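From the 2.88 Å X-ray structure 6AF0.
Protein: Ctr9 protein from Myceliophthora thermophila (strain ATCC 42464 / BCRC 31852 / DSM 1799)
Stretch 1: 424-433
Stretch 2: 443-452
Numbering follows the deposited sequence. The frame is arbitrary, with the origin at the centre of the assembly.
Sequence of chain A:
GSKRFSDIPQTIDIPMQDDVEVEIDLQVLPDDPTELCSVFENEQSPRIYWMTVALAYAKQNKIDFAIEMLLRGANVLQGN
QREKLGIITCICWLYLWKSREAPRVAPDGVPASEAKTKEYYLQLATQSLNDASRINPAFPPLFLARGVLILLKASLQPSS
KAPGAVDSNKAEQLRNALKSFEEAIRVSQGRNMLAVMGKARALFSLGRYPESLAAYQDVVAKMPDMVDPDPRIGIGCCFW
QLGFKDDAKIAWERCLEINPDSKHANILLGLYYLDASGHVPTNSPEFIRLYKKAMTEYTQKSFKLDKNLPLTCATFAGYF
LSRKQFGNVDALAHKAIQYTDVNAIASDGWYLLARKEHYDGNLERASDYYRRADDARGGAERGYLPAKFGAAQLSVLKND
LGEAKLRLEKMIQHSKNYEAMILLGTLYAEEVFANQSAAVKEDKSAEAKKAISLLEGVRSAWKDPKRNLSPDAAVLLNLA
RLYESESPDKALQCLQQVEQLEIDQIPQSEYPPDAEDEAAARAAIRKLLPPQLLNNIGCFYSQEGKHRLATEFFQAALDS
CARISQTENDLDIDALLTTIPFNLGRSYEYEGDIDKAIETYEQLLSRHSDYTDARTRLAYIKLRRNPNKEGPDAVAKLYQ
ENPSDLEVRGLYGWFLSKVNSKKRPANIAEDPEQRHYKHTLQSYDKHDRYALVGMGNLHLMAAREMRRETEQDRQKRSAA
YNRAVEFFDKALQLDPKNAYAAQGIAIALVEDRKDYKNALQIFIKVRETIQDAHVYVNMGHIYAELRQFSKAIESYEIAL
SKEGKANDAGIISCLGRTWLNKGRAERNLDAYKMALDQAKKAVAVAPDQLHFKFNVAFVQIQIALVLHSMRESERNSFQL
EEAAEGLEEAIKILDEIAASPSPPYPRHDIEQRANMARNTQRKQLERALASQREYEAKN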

# COMPACT_ATOMS: atom_id res chain seq x y z
N LEU A 424 -2.69 -5.02 -4.57
CA LEU A 424 -1.84 -4.26 -5.46
C LEU A 424 -0.48 -4.06 -4.80
O LEU A 424 0.54 -4.47 -5.35
N GLY A 425 -0.48 -3.50 -3.59
CA GLY A 425 0.77 -3.27 -2.82
C GLY A 425 1.66 -4.50 -2.70
O GLY A 425 2.88 -4.42 -2.91
N THR A 426 1.07 -5.65 -2.37
CA THR A 426 1.78 -6.91 -2.32
C THR A 426 2.40 -7.19 -3.67
O THR A 426 3.55 -7.61 -3.76
N LEU A 427 1.62 -6.97 -4.73
CA LEU A 427 2.06 -7.22 -6.10
C LEU A 427 3.33 -6.42 -6.43
O LEU A 427 4.31 -6.98 -6.94
N TYR A 428 3.29 -5.12 -6.15
CA TYR A 428 4.42 -4.24 -6.31
C TYR A 428 5.61 -4.66 -5.43
O TYR A 428 6.75 -4.76 -5.90
N ALA A 429 5.36 -4.91 -4.16
CA ALA A 429 6.43 -5.32 -3.28
C ALA A 429 7.14 -6.50 -3.89
O ALA A 429 8.31 -6.45 -4.12
N GLU A 430 6.41 -7.56 -4.18
CA GLU A 430 7.03 -8.75 -4.73
C GLU A 430 7.80 -8.47 -6.02
O GLU A 430 8.75 -9.16 -6.34
N GLU A 431 7.37 -7.48 -6.78
CA GLU A 431 8.05 -7.09 -8.01
C GLU A 431 9.46 -6.56 -7.71
O GLU A 431 10.44 -6.99 -8.34
N VAL A 432 9.54 -5.64 -6.75
CA VAL A 432 10.80 -5.13 -6.23
C VAL A 432 11.73 -6.24 -5.70
O VAL A 432 12.92 -6.30 -6.02
N PHE A 433 11.19 -7.11 -4.87
CA PHE A 433 11.98 -8.18 -4.25
C PHE A 433 12.56 -9.10 -5.33
O PHE A 433 13.72 -9.52 -5.24
N ASP A 443 15.27 -0.30 -12.59
CA ASP A 443 14.95 0.72 -11.58
C ASP A 443 13.48 0.66 -11.20
O ASP A 443 12.62 1.06 -11.98
N LYS A 444 13.21 0.21 -9.99
CA LYS A 444 11.87 0.07 -9.54
C LYS A 444 11.67 0.82 -8.27
O LYS A 444 11.06 0.31 -7.35
N SER A 445 12.19 2.04 -8.21
CA SER A 445 12.02 2.88 -7.02
C SER A 445 10.60 3.43 -6.93
O SER A 445 10.07 3.63 -5.84
N ALA A 446 10.02 3.70 -8.09
CA ALA A 446 8.63 4.12 -8.18
C ALA A 446 7.66 3.00 -7.72
O ALA A 446 6.75 3.24 -6.92
N GLU A 447 7.90 1.78 -8.19
CA GLU A 447 7.08 0.63 -7.77
C GLU A 447 7.21 0.35 -6.28
O GLU A 447 6.25 -0.06 -5.62
N ALA A 448 8.41 0.53 -5.75
CA ALA A 448 8.66 0.43 -4.32
C ALA A 448 7.84 1.47 -3.57
O ALA A 448 7.16 1.14 -2.61
N LYS A 449 7.87 2.72 -4.01
CA LYS A 449 7.10 3.75 -3.32
C LYS A 449 5.63 3.37 -3.35
O LYS A 449 4.98 3.28 -2.31
N LYS A 450 5.11 3.13 -4.55
CA LYS A 450 3.71 2.73 -4.71
C LYS A 450 3.34 1.65 -3.68
O LYS A 450 2.32 1.76 -3.00
N ALA A 451 4.18 0.63 -3.55
CA ALA A 451 3.93 -0.43 -2.59
C ALA A 451 3.87 0.13 -1.16
O ALA A 451 2.90 -0.07 -0.44
N ILE A 452 4.90 0.86 -0.77
CA ILE A 452 4.97 1.43 0.58
C ILE A 452 3.70 2.22 0.91
O ILE A 452 3.07 1.98 1.93

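What brings these two helices so close at one end? The helix of 424-433 and the helix of 445-452 run in roughly opposite directions, 145° between their N-to-C directions, and their axes approach to 8.0 Å. The spacing is tightest where Gly425 meets Ala451, their CA atoms 4.3 Å apart. Gly425 has no side chain, and the methyl of Ala451, which points toward the first helix, lies against backbone: Ala451 CB lies 3.6 Å from Gly425 O and 3.7 Å from Ala429 N. That carbonyl and that amide are already paired in their own helix, Ala429 N donating to Gly425 O, so the methyl rests on a satisfied turn. Ala429 adds a looser touch, its CB 4.4 Å from Ala451 CB.

How does Tyr428, which has the largest area covered by the other stretch, fill the space beside this alanine? Its CA-to-CB bond points toward the second helix, and with chi1 in the m well (-78°) the ring lies obliquely against the backbone of that helix. Tyr428 CB sits 3.7 Å from Ala451 CB and 3.5 Å from Glu447 O, while Tyr428 CD2 comes within 3.5 Å of Lys450 CB. Lys450 starts toward the first helix and its end leads away, but its aliphatic chain lies along the ring, with Lys450 CD 3.6 Å from Tyr428 CE2. All of this is van der Waals contact; no hydrogen bond links the two stretches.

What does Val432 do one turn further along? Its CA-to-CB bond points sideways, but the t rotamer (chi1 169°) carries CG2 onto the start of the second helix. There Val432 CG2 is 3.8 Å from Ala448 CB and 3.9 Å from Lys444 O. Lys444 is the N-cap residue, and its carbonyl accepts the Ala448 amide, so the valine methyl packs over the first turn. Alanines meet both Tyr428 and Val432.

Do the charged side chains hold the contact together? Glu431, extended with chi1 and chi2 both t, reaches across so that Glu431 CG lies 3.8 Å from Lys444 CE, a contact between the aliphatic parts of the two chains. Its carboxylate also comes near a like charge, with Glu431 OE2 4.1 Å from Glu447 OE1 and 3.3 Å from Glu447 CG. Lys444 NZ hydrogen-bonds just outside these stretches, and no salt bridge joins them; the interface rests on close packing.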

# COMPACT_ATOMS: atom_id res chain seq x y z
CB LEU A 424 -2.53 -2.95 -5.85
CG LEU A 424 -1.83 -2.12 -6.95
CD1 LEU A 424 -1.61 -2.90 -8.25
CD2 LEU A 424 -2.65 -0.86 -7.20
CB THR A 426 0.85 -8.09 -2.00
OG1 THR A 426 -0.02 -7.74 -0.92
CG2 THR A 426 1.64 -9.32 -1.63
CB LEU A 427 0.95 -6.89 -7.09
CG LEU A 427 1.00 -7.52 -8.49
CD1 LEU A 427 -0.21 -7.07 -9.29
CD2 LEU A 427 2.27 -7.20 -9.29
CB TYR A 428 4.03 -2.79 -5.99
CG TYR A 428 3.26 -2.07 -7.07
CD1 TYR A 428 3.48 -2.34 -8.41
CD2 TYR A 428 2.33 -1.08 -6.76
CE1 TYR A 428 2.79 -1.67 -9.40
CE2 TYR A 428 1.64 -0.41 -7.76
CZ TYR A 428 1.88 -0.72 -9.09
OH TYR A 428 1.22 -0.09 -10.11
CB ALA A 429 5.90 -5.69 -1.91
CB GLU A 430 6.00 -9.84 -4.98
CG GLU A 430 5.45 -10.47 -3.72
CD GLU A 430 5.00 -11.91 -3.93
OE1 GLU A 430 5.31 -12.48 -4.99
OE2 GLU A 430 4.33 -12.47 -3.04
CB GLU A 431 7.22 -6.01 -8.73
CG GLU A 431 7.54 -5.81 -10.21
CD GLU A 431 6.62 -4.78 -10.86
OE1 GLU A 431 5.65 -5.22 -11.54
OE2 GLU A 431 6.83 -3.55 -10.66
CB VAL A 432 10.54 -4.18 -5.05
CG1 VAL A 432 11.84 -3.83 -4.32
CG2 VAL A 432 9.86 -2.92 -5.51
CB PHE A 433 11.13 -8.99 -3.21
CG PHE A 433 10.46 -8.13 -2.16
CD1 PHE A 433 11.01 -6.93 -1.75
CD2 PHE A 433 9.26 -8.53 -1.57
CE1 PHE A 433 10.38 -6.14 -0.80
CE2 PHE A 433 8.63 -7.74 -0.62
CZ PHE A 433 9.19 -6.55 -0.22
CB ASP A 443 15.26 2.13 -12.06
CG ASP A 443 14.82 3.19 -11.05
OD1 ASP A 443 14.94 2.96 -9.83
OD2 ASP A 443 14.35 4.27 -11.48
CB LYS A 444 11.56 -1.41 -9.38
CG LYS A 444 11.20 -2.02 -10.72
CD LYS A 444 11.12 -3.53 -10.66
CE LYS A 444 10.44 -4.11 -11.88
NZ LYS A 444 10.98 -3.53 -13.14
CB SER A 445 12.99 4.05 -7.03
OG SER A 445 12.50 5.09 -7.86
CB ALA A 446 8.34 4.55 -9.61
CB GLU A 447 7.45 -0.65 -8.54
CG GLU A 447 7.86 -0.46 -10.00
CD GLU A 447 7.09 0.62 -10.71
OE1 GLU A 447 5.91 0.39 -11.06
OE2 GLU A 447 7.66 1.72 -10.90
CB ALA A 448 10.13 0.61 -4.01
CB LYS A 449 7.32 5.15 -3.91
CG LYS A 449 6.36 6.22 -3.37
CD LYS A 449 6.04 6.09 -1.87
CE LYS A 449 5.21 7.25 -1.32
NZ LYS A 449 4.69 6.96 0.04
CB LYS A 450 3.42 2.22 -6.13
CG LYS A 450 3.46 3.29 -7.21
CD LYS A 450 3.29 2.70 -8.60
CE LYS A 450 3.66 3.73 -9.68
NZ LYS A 450 2.77 4.93 -9.64
CB ALA A 451 4.99 -1.51 -2.70
CB ILE A 452 6.21 2.32 0.75
CG1 ILE A 452 7.47 1.45 0.75
CG2 ILE A 452 6.14 3.13 2.03
CD1 ILE A 452 8.76 2.24 0.73